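Local coordinates for enoyl-CoA hydratase/isomerase family protein (Bacillus anthracis, PDB 3KQF), which probably catalyses the reversible hydration of 2-enoyl-CoA thioesters to 3-hydroxyacyl-CoA, as enoyl-CoA hydratases of the crotonase family do, at residues A[8-13]-A[42-47]; A[24-29]-A[35-40]; A[212-217]-A[239-244]; A[250-253]-A[257-260]. All coordinates share one frame; numbering follows the deposited sequence.

Contact 1 of 4, residues A[8-13]-A[42-47]; sequences QNISVD and QNILTQ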
loop_
_atom_site.group_PDB
_atom_site.type_symbol
_atom_site.label_atom_id
_atom_site.label_comp_id
_atom_site.label_asym_id
_atom_site.label_seq_id
_atom_site.Cartn_x
_atom_site.Cartn_y
_atom_site.Cartn_z
ATOM N N GLN A 8 17.665 34.318 4.074
ATOM C CA GLN A 8 17.437 34.600 5.486
ATOM C C GLN A 8 16.575 33.572 6.214
ATOM O O GLN A 8 16.671 33.446 7.430
ATOM C CB GLN A 8 16.785 35.978 5.654
ATOM C CG GLN A 8 17.636 37.153 5.197
ATOM C CD GLN A 8 17.032 38.487 5.595
ATOM O OE1 GLN A 8 15.943 38.544 6.166
ATOM N NE2 GLN A 8 17.743 39.573 5.300
ATOM N N ASN A 9 15.725 32.861 5.478
ATOM C CA ASN A 9 14.803 31.901 6.072
ATOM C C ASN A 9 15.215 30.434 5.893
ATOM O O ASN A 9 14.615 29.548 6.499
ATOM C CB ASN A 9 13.405 32.132 5.495
ATOM C CG ASN A 9 12.835 33.493 5.893
ATOM O OD1 ASN A 9 12.574 33.747 7.069
ATOM N ND2 ASN A 9 12.628 34.360 4.913
ATOM N N ILE A 10 16.203 30.180 5.043
ATOM C CA ILE A 10 16.729 28.826 4.878
ATOM C C ILE A 10 18.252 28.883 4.808
ATOM O O ILE A 10 18.842 29.951 4.628
ATOM C CB ILE A 10 16.179 28.102 3.639
ATOM C CG1 ILE A 10 16.667 28.764 2.354
ATOM C CG2 ILE A 10 14.642 28.026 3.665
ATOM C CD1 ILE A 10 16.177 28.039 1.119
ATOM N N SER A 11 18.872 27.723 4.982
ATOM C CA SER A 11 20.321 27.578 4.923
ATOM C C SER A 11 20.590 26.498 3.892
ATOM O O SER A 11 19.844 25.529 3.811
ATOM C CB SER A 11 20.883 27.125 6.271
ATOM O OG SER A 11 20.621 28.065 7.290
ATOM N N VAL A 12 21.614 26.678 3.067
ATOM C CA VAL A 12 21.960 25.654 2.076
ATOM C C VAL A 12 23.411 25.285 2.315
ATOM O O VAL A 12 24.258 26.168 2.391
ATOM C CB VAL A 12 21.788 26.151 0.637
ATOM C CG1 VAL A 12 22.218 25.073 -0.356
ATOM C CG2 VAL A 12 20.360 26.545 0.372
ATOM N N ASP A 13 23.691 23.992 2.473
ATOM C CA ASP A 13 25.058 23.531 2.724
ATOM C C ASP A 13 25.480 22.412 1.763
ATOM O O ASP A 13 24.846 21.332 1.718
ATOM C CB ASP A 13 25.207 23.060 4.168
ATOM C CG ASP A 13 26.645 22.677 4.523
ATOM O OD1 ASP A 13 27.586 23.018 3.764
ATOM O OD2 ASP A 13 26.838 22.041 5.577
ATOM N N GLN A 42 11.707 27.910 -3.162
ATOM C CA GLN A 42 11.462 27.712 -4.589
ATOM C C GLN A 42 12.673 28.126 -5.436
ATOM O O GLN A 42 12.994 27.470 -6.412
ATOM C CB GLN A 42 10.220 28.475 -5.055
ATOM C CG GLN A 42 8.889 27.954 -4.490
ATOM C CD GLN A 42 7.678 28.689 -5.055
ATOM O OE1 GLN A 42 7.819 29.628 -5.827
ATOM N NE2 GLN A 42 6.478 28.259 -4.662
ATOM N N ASN A 43 13.322 29.231 -5.074
ATOM C CA ASN A 43 14.490 29.704 -5.821
ATOM C C ASN A 43 15.647 28.699 -5.739
ATOM O O ASN A 43 16.294 28.423 -6.743
ATOM C CB ASN A 43 14.930 31.090 -5.332
ATOM C CG ASN A 43 13.873 32.168 -5.580
ATOM O OD1 ASN A 43 12.935 31.973 -6.349
ATOM N ND2 ASN A 43 14.039 33.322 -4.938
ATOM N N ILE A 44 15.908 28.154 -4.550
ATOM C CA ILE A 44 16.994 27.177 -4.397
ATOM C C ILE A 44 16.623 25.861 -5.094
ATOM O O ILE A 44 17.482 25.215 -5.683
ATOM C CB ILE A 44 17.382 26.923 -2.923
ATOM C CG1 ILE A 44 18.562 25.944 -2.847
ATOM C CG2 ILE A 44 16.219 26.372 -2.142
ATOM C CD1 ILE A 44 19.809 26.415 -3.548
ATOM N N LEU A 45 15.349 25.472 -5.031
ATOM C CA LEU A 45 14.900 24.249 -5.728
ATOM C C LEU A 45 15.144 24.382 -7.256
ATOM O O LEU A 45 15.547 23.419 -7.908
ATOM C CB LEU A 45 13.441 23.952 -5.403
ATOM C CG LEU A 45 13.205 23.470 -3.958
ATOM C CD1 LEU A 45 11.722 23.384 -3.622
ATOM C CD2 LEU A 45 13.888 22.122 -3.701
ATOM N N THR A 46 14.927 25.580 -7.802
ATOM C CA THR A 46 15.159 25.847 -9.238
ATOM C C THR A 46 16.627 25.699 -9.594
ATOM O O THR A 46 16.962 25.228 -10.681
ATOM C CB THR A 46 14.692 27.256 -9.644
ATOM O OG1 THR A 46 13.309 27.396 -9.342
ATOM C CG2 THR A 46 14.908 27.519 -11.149
ATOM N N GLN A 47 17.502 26.122 -8.688
ATOM C CA GLN A 47 18.944 26.008 -8.904
ATOM C C GLN A 47 19.381 24.532 -8.867
ATOM O O GLN A 47 20.024 24.045 -9.781
ATOM C CB GLN A 47 19.691 26.845 -7.853
ATOM C CG GLN A 47 21.211 26.830 -7.978
ATOM C CD GLN A 47 21.889 27.943 -7.167
ATOM O OE1 GLN A 47 21.270 28.578 -6.307
ATOM N NE2 GLN A 47 23.175 28.177 -7.446
#
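Ile10 and Val12, on the inward side of the edge strand 10-13, pack against Ile44 of helix 35-49, which lies over one face of the mixed sheet. At the start of 42-47, Gln42 turns from the strand and sends its NE2 to Thr94 OG1 on helix 81-99, so the helix is held on its far side too. Ile44 makes the contact with both of its branches. Its CG1 arm stands anti to the backbone N (chi1 -177°) and extends toward Val12, the two side chains meeting tip to tip with Val12 CG2 3.7 Å from Ile44 CG1 and 4.0 Å from Ile44 CD1. The CG2 methyl meets Ile10, whose CD1 comes within 3.7 Å of Ile44 CG2; these two chains pass at a slant. Both isoleucines were modelled in two conformers, and the distances hold for one of them. One residue on, Leu45 faces Met97 and Leu101. Thr46 OG1 donates to Gln42 O (2.9 Å), reaching it from the face opposite to Thr46 N. Between 8-13 and 42-47 the contact is methyl and methylene packing, which sets a spacing without a hydrogen bond's directionality; the polar ties come earlier on the helix, from Glu40 to Gln8 N and Asn9 N.

Contact 2 of 4, residues A[24-29]-A[35-40]; sequences LNRERQ and LALLEE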
loop_
_atom_site.group_PDB
_atom_site.type_symbol
_atom_site.label_atom_id
_atom_site.label_comp_id
_atom_site.label_asym_id
_atom_site.label_seq_id
_atom_site.Cartn_x
_atom_site.Cartn_y
_atom_site.Cartn_z
ATOM N N LEU A 24 15.420 24.413 6.875
ATOM C CA LEU A 24 14.473 25.492 7.170
ATOM C C LEU A 24 15.105 26.216 8.362
ATOM O O LEU A 24 15.519 25.572 9.324
ATOM C CB LEU A 24 13.075 24.971 7.497
ATOM C CG LEU A 24 12.401 24.087 6.451
ATOM C CD1 LEU A 24 11.002 23.710 6.897
ATOM C CD2 LEU A 24 12.345 24.754 5.076
ATOM N N ASN A 25 15.182 27.543 8.293
ATOM C CA ASN A 25 15.880 28.330 9.308
ATOM C C ASN A 25 15.065 29.462 9.940
ATOM O O ASN A 25 15.406 30.642 9.812
ATOM C CB ASN A 25 17.166 28.904 8.694
ATOM C CG ASN A 25 18.114 29.472 9.736
ATOM O OD1 ASN A 25 18.159 29.005 10.879
ATOM N ND2 ASN A 25 18.904 30.474 9.337
ATOM N N ARG A 26 14.003 29.076 10.636
ATOM C CA ARG A 26 13.152 29.989 11.358
ATOM C C ARG A 26 12.857 29.342 12.709
ATOM O O ARG A 26 11.703 29.120 13.049
ATOM C CB ARG A 26 11.849 30.236 10.602
ATOM C CG ARG A 26 11.988 30.825 9.217
ATOM C CD ARG A 26 10.589 31.215 8.731
ATOM N NE ARG A 26 10.085 32.371 9.467
ATOM C CZ ARG A 26 8.805 32.631 9.717
ATOM N NH1 ARG A 26 7.845 31.772 9.360
ATOM N NH2 ARG A 26 8.484 33.734 10.391
ATOM N N GLU A 27 13.908 29.036 13.474
ATOM C CA GLU A 27 13.746 28.356 14.777
ATOM C C GLU A 27 12.740 29.004 15.726
ATOM O O GLU A 27 11.935 28.294 16.340
ATOM C CB GLU A 27 15.082 28.196 15.521
ATOM C CG GLU A 27 16.078 27.289 14.866
ATOM C CD GLU A 27 17.347 27.113 15.709
ATOM O OE1 GLU A 27 17.253 27.035 16.958
ATOM O OE2 GLU A 27 18.435 27.039 15.107
ATOM N N ARG A 28 12.797 30.334 15.867
ATOM C CA ARG A 28 11.870 31.068 16.751
ATOM C C ARG A 28 10.417 30.834 16.379
ATOM O O ARG A 28 9.525 30.929 17.229
ATOM C CB ARG A 28 12.090 32.590 16.697
ATOM C CG ARG A 28 13.385 33.108 17.257
ATOM C CD ARG A 28 13.407 34.647 17.203
ATOM N NE ARG A 28 12.454 35.276 18.129
ATOM C CZ ARG A 28 12.277 36.595 18.256
ATOM N NH1 ARG A 28 12.966 37.445 17.502
ATOM N NH2 ARG A 28 11.397 37.071 19.134
ATOM N N GLN A 29 10.179 30.581 15.096
ATOM C CA GLN A 29 8.831 30.365 14.587
ATOM C C GLN A 29 8.530 28.871 14.317
ATOM O O GLN A 29 7.611 28.547 13.574
ATOM C CB GLN A 29 8.623 31.205 13.315
ATOM C CG GLN A 29 8.766 32.755 13.495
ATOM C CD GLN A 29 10.202 33.311 13.408
ATOM O OE1 GLN A 29 11.168 32.589 13.132
ATOM N NE2 GLN A 29 10.332 34.621 13.627
ATOM N N LEU A 35 5.346 32.919 3.490
ATOM C CA LEU A 35 5.471 33.136 2.054
ATOM C C LEU A 35 6.912 33.499 1.704
ATOM O O LEU A 35 7.419 33.097 0.670
ATOM C CB LEU A 35 4.504 34.220 1.557
ATOM C CG LEU A 35 3.012 33.921 1.785
ATOM C CD1 LEU A 35 2.136 35.022 1.226
ATOM C CD2 LEU A 35 2.639 32.588 1.156
ATOM N N ALA A 36 7.578 34.251 2.574
ATOM C CA ALA A 36 8.979 34.635 2.323
ATOM C C ALA A 36 9.888 33.397 2.280
ATOM O O ALA A 36 10.747 33.274 1.391
ATOM C CB ALA A 36 9.460 35.648 3.364
ATOM N N LEU A 37 9.687 32.471 3.218
ATOM C CA LEU A 37 10.465 31.226 3.230
ATOM C C LEU A 37 10.170 30.397 1.984
ATOM O O LEU A 37 11.090 29.869 1.355
ATOM C CB LEU A 37 10.195 30.412 4.499
ATOM C CG LEU A 37 10.845 29.016 4.616
ATOM C CD1 LEU A 37 10.992 28.592 6.079
ATOM C CD2 LEU A 37 10.050 27.952 3.840
ATOM N N LEU A 38 8.899 30.317 1.597
ATOM C CA LEU A 38 8.518 29.540 0.409
ATOM C C LEU A 38 9.187 30.097 -0.853
ATOM O O LEU A 38 9.639 29.326 -1.702
ATOM C CB LEU A 38 6.992 29.459 0.267
ATOM C CG LEU A 38 6.279 28.684 1.383
ATOM C CD1 LEU A 38 4.782 28.885 1.257
ATOM C CD2 LEU A 38 6.622 27.193 1.395
ATOM N N GLU A 39 9.272 31.427 -0.955
ATOM C CA GLU A 39 9.956 32.104 -2.076
ATOM C C GLU A 39 11.426 31.669 -2.178
ATOM O O GLU A 39 11.900 31.308 -3.258
ATOM C CB GLU A 39 9.886 33.628 -1.898
ATOM C CG GLU A 39 10.718 34.457 -2.891
ATOM C CD GLU A 39 10.224 34.369 -4.319
ATOM O OE1 GLU A 39 9.090 33.881 -4.541
ATOM O OE2 GLU A 39 10.969 34.812 -5.223
ATOM N N GLU A 40 12.139 31.717 -1.052
ATOM C CA GLU A 40 13.551 31.308 -1.010
ATOM C C GLU A 40 13.748 29.831 -1.341
ATOM O O GLU A 40 14.707 29.458 -2.044
ATOM C CB GLU A 40 14.177 31.614 0.359
ATOM C CG GLU A 40 14.359 33.080 0.625
ATOM C CD GLU A 40 15.019 33.381 1.957
ATOM O OE1 GLU A 40 15.216 32.454 2.763
ATOM O OE2 GLU A 40 15.366 34.564 2.191
#
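Leu24 and Arg26 meet Leu37 where strand 19-24 gives way to the loop leading into helix 35-49, the first half of a beta-alpha-beta crossover whose second strand, 56-61, lies parallel beside 19-24 in the crotonase-fold sheet. The apolar part of the contact is shared between the two methyls of Leu37. Its CG stands anti to the backbone N (chi1 175°), which turns the branched end out from the helix toward the loop. Leu37 CD2 lies 4.1 Å from Leu24 CD2, the two leucines crossing at roughly a right angle. Leu37 CD1, which also borders Leu24 CD2, packs on the methylene part of Arg26, with Arg26 CD at 3.8 Å and Arg26 CG at 4.0 Å. Ile10 of strand 10-13 also touches Leu37.

The polar interactions reach beyond this pair. The Arg26 chain bends about its CG-CD bond (chi3 71°), and its NH1 forms a salt bridge with Asp72 OD1 and a hydrogen bond to Ser32 O; the aliphatic stem thus packs on the helix while the charged end is held by the loops. On the helix, Glu40 uses OE1 for Asn9 N and OE2 for Gln8 N, tying the helix to the N-terminal residues. Within the loop, Gln29 N bonds back to Arg26 O at 2.9 Å, and Gln29 CB sits 3.8 Å above the plane of the Arg26 guanidinium, over its centre.

Contact 3 of 4, residues A[212-217]-A[239-244]; sequences VRLAKE and EGVIHT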
loop_
_atom_site.group_PDB
_atom_site.type_symbol
_atom_site.label_atom_id
_atom_site.label_comp_id
_atom_site.label_asym_id
_atom_site.label_seq_id
_atom_site.Cartn_x
_atom_site.Cartn_y
_atom_site.Cartn_z
ATOM N N VAL A 212 20.209 6.225 -10.926
ATOM C CA VAL A 212 19.401 6.657 -9.782
ATOM C C VAL A 212 18.297 7.611 -10.262
ATOM O O VAL A 212 17.135 7.476 -9.864
ATOM C CB VAL A 212 20.255 7.300 -8.678
ATOM C CG1 VAL A 212 19.376 7.959 -7.582
ATOM C CG2 VAL A 212 21.200 6.267 -8.052
ATOM N N ARG A 213 18.663 8.570 -11.107
ATOM C CA ARG A 213 17.691 9.537 -11.637
ATOM C C ARG A 213 16.611 8.849 -12.455
ATOM O O ARG A 213 15.425 9.172 -12.319
ATOM C CB ARG A 213 18.382 10.629 -12.474
ATOM C CG ARG A 213 19.285 11.524 -11.627
ATOM C CD ARG A 213 19.584 12.863 -12.314
ATOM N NE ARG A 213 20.431 13.735 -11.498
ATOM C CZ ARG A 213 20.622 15.040 -11.716
ATOM N NH1 ARG A 213 19.990 15.669 -12.706
ATOM N NH2 ARG A 213 21.422 15.735 -10.914
ATOM N N LEU A 214 17.020 7.909 -13.308
ATOM C CA LEU A 214 16.050 7.138 -14.112
ATOM C C LEU A 214 15.151 6.259 -13.216
ATOM O O LEU A 214 13.950 6.107 -13.486
ATOM C CB LEU A 214 16.774 6.310 -15.190
ATOM C CG LEU A 214 17.233 7.076 -16.425
ATOM C CD1 LEU A 214 18.202 6.231 -17.288
ATOM C CD2 LEU A 214 16.021 7.513 -17.259
ATOM N N ALA A 215 15.711 5.697 -12.152
ATOM C CA ALA A 215 14.915 4.908 -11.188
ATOM C C ALA A 215 13.855 5.786 -10.537
ATOM O O ALA A 215 12.702 5.368 -10.374
ATOM C CB ALA A 215 15.804 4.252 -10.111
ATOM N N LYS A 216 14.240 6.998 -10.125
ATOM C CA LYS A 216 13.268 7.912 -9.528
ATOM C C LYS A 216 12.139 8.188 -10.517
ATOM O O LYS A 216 10.976 8.115 -10.161
ATOM C CB LYS A 216 13.933 9.216 -9.037
ATOM C CG LYS A 216 12.909 10.231 -8.499
ATOM C CD LYS A 216 13.488 11.415 -7.764
ATOM C CE LYS A 216 12.378 12.303 -7.169
ATOM N NZ LYS A 216 12.944 13.435 -6.382
ATOM N N GLU A 217 12.479 8.468 -11.772
ATOM C CA GLU A 217 11.458 8.736 -12.781
ATOM C C GLU A 217 10.562 7.518 -13.035
ATOM O O GLU A 217 9.349 7.652 -13.114
ATOM C CB GLU A 217 12.093 9.220 -14.082
ATOM C CG GLU A 217 12.671 10.614 -13.962
ATOM C CD GLU A 217 13.254 11.133 -15.275
ATOM O OE1 GLU A 217 14.045 10.406 -15.916
ATOM O OE2 GLU A 217 12.939 12.287 -15.639
ATOM N N GLU A 239 16.669 1.633 -21.365
ATOM C CA GLU A 239 17.417 1.996 -22.573
ATOM C C GLU A 239 18.343 3.171 -22.281
ATOM O O GLU A 239 19.375 3.329 -22.915
ATOM C CB GLU A 239 16.457 2.360 -23.707
ATOM C CG GLU A 239 15.548 1.230 -24.116
ATOM C CD GLU A 239 16.298 0.091 -24.774
ATOM O OE1 GLU A 239 16.020 -1.079 -24.435
ATOM O OE2 GLU A 239 17.190 0.371 -25.602
ATOM N N GLY A 240 17.959 4.000 -21.314
ATOM C CA GLY A 240 18.761 5.149 -20.915
ATOM C C GLY A 240 20.037 4.803 -20.162
ATOM O O GLY A 240 20.876 5.664 -19.972
ATOM N N VAL A 241 20.181 3.566 -19.690
ATOM C CA VAL A 241 21.408 3.188 -18.961
ATOM C C VAL A 241 22.305 2.227 -19.704
ATOM O O VAL A 241 23.521 2.216 -19.489
ATOM C CB VAL A 241 21.087 2.575 -17.579
ATOM C CG1 VAL A 241 20.455 3.602 -16.714
ATOM C CG2 VAL A 241 20.190 1.321 -17.719
ATOM N N ILE A 242 21.732 1.421 -20.590
ATOM C CA ILE A 242 22.542 0.416 -21.288
ATOM C C ILE A 242 23.694 0.930 -22.161
ATOM O O ILE A 242 24.686 0.221 -22.300
ATOM C CB ILE A 242 21.691 -0.644 -22.047
ATOM C CG1 ILE A 242 20.742 0.003 -23.058
ATOM C CG2 ILE A 242 20.935 -1.496 -21.042
ATOM C CD1 ILE A 242 19.864 -1.016 -23.781
ATOM N N HIS A 243 23.592 2.143 -22.715
ATOM C CA HIS A 243 24.666 2.695 -23.575
ATOM C C HIS A 243 25.627 3.628 -22.820
ATOM O O HIS A 243 26.567 4.162 -23.407
ATOM C CB HIS A 243 24.047 3.460 -24.764
ATOM C CG HIS A 243 25.049 3.954 -25.769
ATOM N ND1 HIS A 243 25.807 5.091 -25.571
ATOM C CD2 HIS A 243 25.388 3.487 -26.995
ATOM C CE1 HIS A 243 26.583 5.290 -26.623
ATOM N NE2 HIS A 243 26.347 4.333 -27.503
ATOM N N THR A 244 25.427 3.790 -21.517
ATOM C CA THR A 244 26.243 4.721 -20.732
ATOM C C THR A 244 27.632 4.201 -20.412
ATOM O O THR A 244 27.851 2.997 -20.357
ATOM C CB THR A 244 25.534 5.111 -19.396
ATOM O OG1 THR A 244 25.359 3.958 -18.561
ATOM C CG2 THR A 244 24.177 5.751 -19.669
#
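Leu214 of helix 209-222 reaches across to Gly240 and Val241 near the end of helix 227-242, joining the two arms of a helical hairpin in the C-terminal, helical part of the crotonase fold. Along 212-217, Val212 faces the body of the subunit and packs on Pro104 and Asn207, while Arg213 directs NH2 to the backbone O of Glu51. Leu214 follows on the side facing the second helix and makes the whole contact through a single methyl. Its CG lies beside the backbone N (chi1 -78°), and CD1 is carried forward to Val241 CG1 at 3.5 Å, a close approach for two methyl groups. The two side chains lie alongside one another, pointing opposite ways. The same Leu214 CD1 rests 3.7 Å from Gly240 C, so a stretch of bare backbone forms the rest of its seat. Further on, Lys216 points to the other side of its helix, where NZ forms a salt bridge with Asp125 OD2 and hydrogen bonds to Leu101 O and Gln103 O.

The second subunit lies close by: its Ala143 packs on Val241, and its Arg85 forms a salt bridge with Glu239. Beyond Val241 the chain turns toward the next helix at Thr244, the N-cap residue, whose OG1 accepts from Arg247 N and donates to Val241 O at 2.7 Å.

Contact 4 of 4, residues A[250-253]-A[257-260]; sequences GLQA and KRTP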
loop_
_atom_site.group_PDB
_atom_site.type_symbol
_atom_site.label_atom_id
_atom_site.label_comp_id
_atom_site.label_asym_id
_atom_site.label_seq_id
_atom_site.Cartn_x
_atom_site.Cartn_y
_atom_site.Cartn_z
ATOM N N GLY A 250 30.748 0.067 -14.175
ATOM C CA GLY A 250 30.133 -0.841 -13.203
ATOM C C GLY A 250 30.586 -2.271 -13.450
ATOM O O GLY A 250 30.985 -2.984 -12.523
ATOM N N LEU A 251 30.565 -2.672 -14.721
ATOM C CA LEU A 251 30.972 -4.006 -15.119
ATOM C C LEU A 251 32.454 -4.241 -14.827
ATOM O O LEU A 251 32.800 -5.239 -14.215
ATOM C CB LEU A 251 30.689 -4.231 -16.607
ATOM C CG LEU A 251 29.212 -4.218 -17.012
ATOM C CD1 LEU A 251 29.046 -4.138 -18.533
ATOM C CD2 LEU A 251 28.497 -5.433 -16.445
ATOM N N GLN A 252 33.308 -3.301 -15.243
ATOM C CA GLN A 252 34.763 -3.404 -15.049
ATOM C C GLN A 252 35.104 -3.422 -13.555
ATOM O O GLN A 252 35.954 -4.198 -13.121
ATOM C CB GLN A 252 35.480 -2.236 -15.748
ATOM C CG GLN A 252 37.022 -2.312 -15.813
ATOM C CD GLN A 252 37.556 -3.320 -16.831
ATOM O OE1 GLN A 252 36.798 -4.071 -17.452
ATOM N NE2 GLN A 252 38.874 -3.323 -17.013
ATOM N N ALA A 253 34.445 -2.562 -12.777
ATOM C CA ALA A 253 34.661 -2.512 -11.327
ATOM C C ALA A 253 34.300 -3.851 -10.668
ATOM O O ALA A 253 35.014 -4.328 -9.791
ATOM C CB ALA A 253 33.853 -1.380 -10.702
ATOM N N LYS A 257 36.851 -6.325 -8.911
ATOM C CA LYS A 257 36.565 -6.307 -7.470
ATOM C C LYS A 257 37.090 -5.039 -6.769
ATOM O O LYS A 257 37.810 -5.117 -5.768
ATOM C CB LYS A 257 37.113 -7.583 -6.802
ATOM C CG LYS A 257 36.402 -8.868 -7.255
ATOM C CD LYS A 257 36.945 -10.105 -6.544
ATOM C CE LYS A 257 36.188 -11.364 -6.959
ATOM N NZ LYS A 257 36.726 -12.589 -6.296
ATOM N N ARG A 258 36.736 -3.882 -7.325
ATOM C CA ARG A 258 37.119 -2.575 -6.771
ATOM C C ARG A 258 35.882 -1.682 -6.782
ATOM O O ARG A 258 34.885 -2.023 -7.414
ATOM C CB ARG A 258 38.205 -1.915 -7.614
ATOM C CG ARG A 258 37.750 -1.611 -9.037
ATOM C CD ARG A 258 38.735 -0.755 -9.780
ATOM N NE ARG A 258 38.344 -0.629 -11.175
ATOM C CZ ARG A 258 37.461 0.244 -11.648
ATOM N NH1 ARG A 258 36.851 1.109 -10.843
ATOM N NH2 ARG A 258 37.194 0.253 -12.948
ATOM N N THR A 259 35.955 -0.530 -6.118
ATOM C CA THR A 259 34.811 0.394 -6.055
ATOM C C THR A 259 34.635 1.140 -7.376
ATOM O O THR A 259 35.603 1.656 -7.919
ATOM C CB THR A 259 34.997 1.448 -4.959
ATOM O OG1 THR A 259 35.330 0.810 -3.719
ATOM C CG2 THR A 259 33.714 2.276 -4.793
ATOM N N PRO A 260 33.396 1.214 -7.894
ATOM C CA PRO A 260 33.234 1.934 -9.148
ATOM C C PRO A 260 33.245 3.452 -8.920
ATOM O O PRO A 260 32.871 3.921 -7.845
ATOM C CB PRO A 260 31.876 1.444 -9.665
ATOM C CG PRO A 260 31.099 1.092 -8.418
ATOM C CD PRO A 260 32.130 0.613 -7.416
#
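A Schellman motif ends helix 245-255, with Lys257 taking up the positive phi (46°) that turns the chain out of the helix. Arg258 N then donates back to Ala253 O, the six-to-one bond of the motif, at 3.0 Å and nearly straight (169° at the hydrogen). The reversed chain runs close alongside the last turn; Ala253 CB has Arg258 O at 3.5 Å and makes an apolar contact with Pro260 CB at 3.6 Å, just beyond the motif.

Arg258 folds back over the helix. Its CG sits between the backbone N and the carbonyl carbon (chi1 63°), and from there the extended chain lays the guanidinium flat over the helix backbone: Ala253 CA is 3.9 Å above its plane, over the centre. Gln252 CG approaches the same group at its edge, 3.8 Å from Arg258 NH2. Two acidic side chains fix this placement, since Glu256 OE1 forms a salt bridge with Arg258 NE and Glu249 OE2 another with NH1. A weak bond from Arg258 NH1 to Thr259 O, 3.2 Å long, adds to them.

The turn lies at the periphery of the chain, where the last helix, following 227-242, passes into the C-terminal loop. There Leu251 on the helix packs on Arg76 of the second subunit, and Pro260 beyond the turn on Thr141 of that subunit.

In the fold
From the N terminus, contact 1 closes the first loop, bringing strand 10-13 against helix 35-49; contact 2 closes a shorter one wholly within it, between the end of strand 19-24 and the start of the same helix. The two lie about 10 Å apart between centres and are linked directly by a probable hydrogen bond from Asn25 N to Asn9 O (2.7 Å). Contacts 3 and 4 follow in series, without crossing: 212-217 with 239-244 joins consecutive C-terminal helices, and 250-253 with 257-260 ends the next one. Their centres are about 18 Å apart, both touch the second subunit, and they lie across the chain's centre from contact 2.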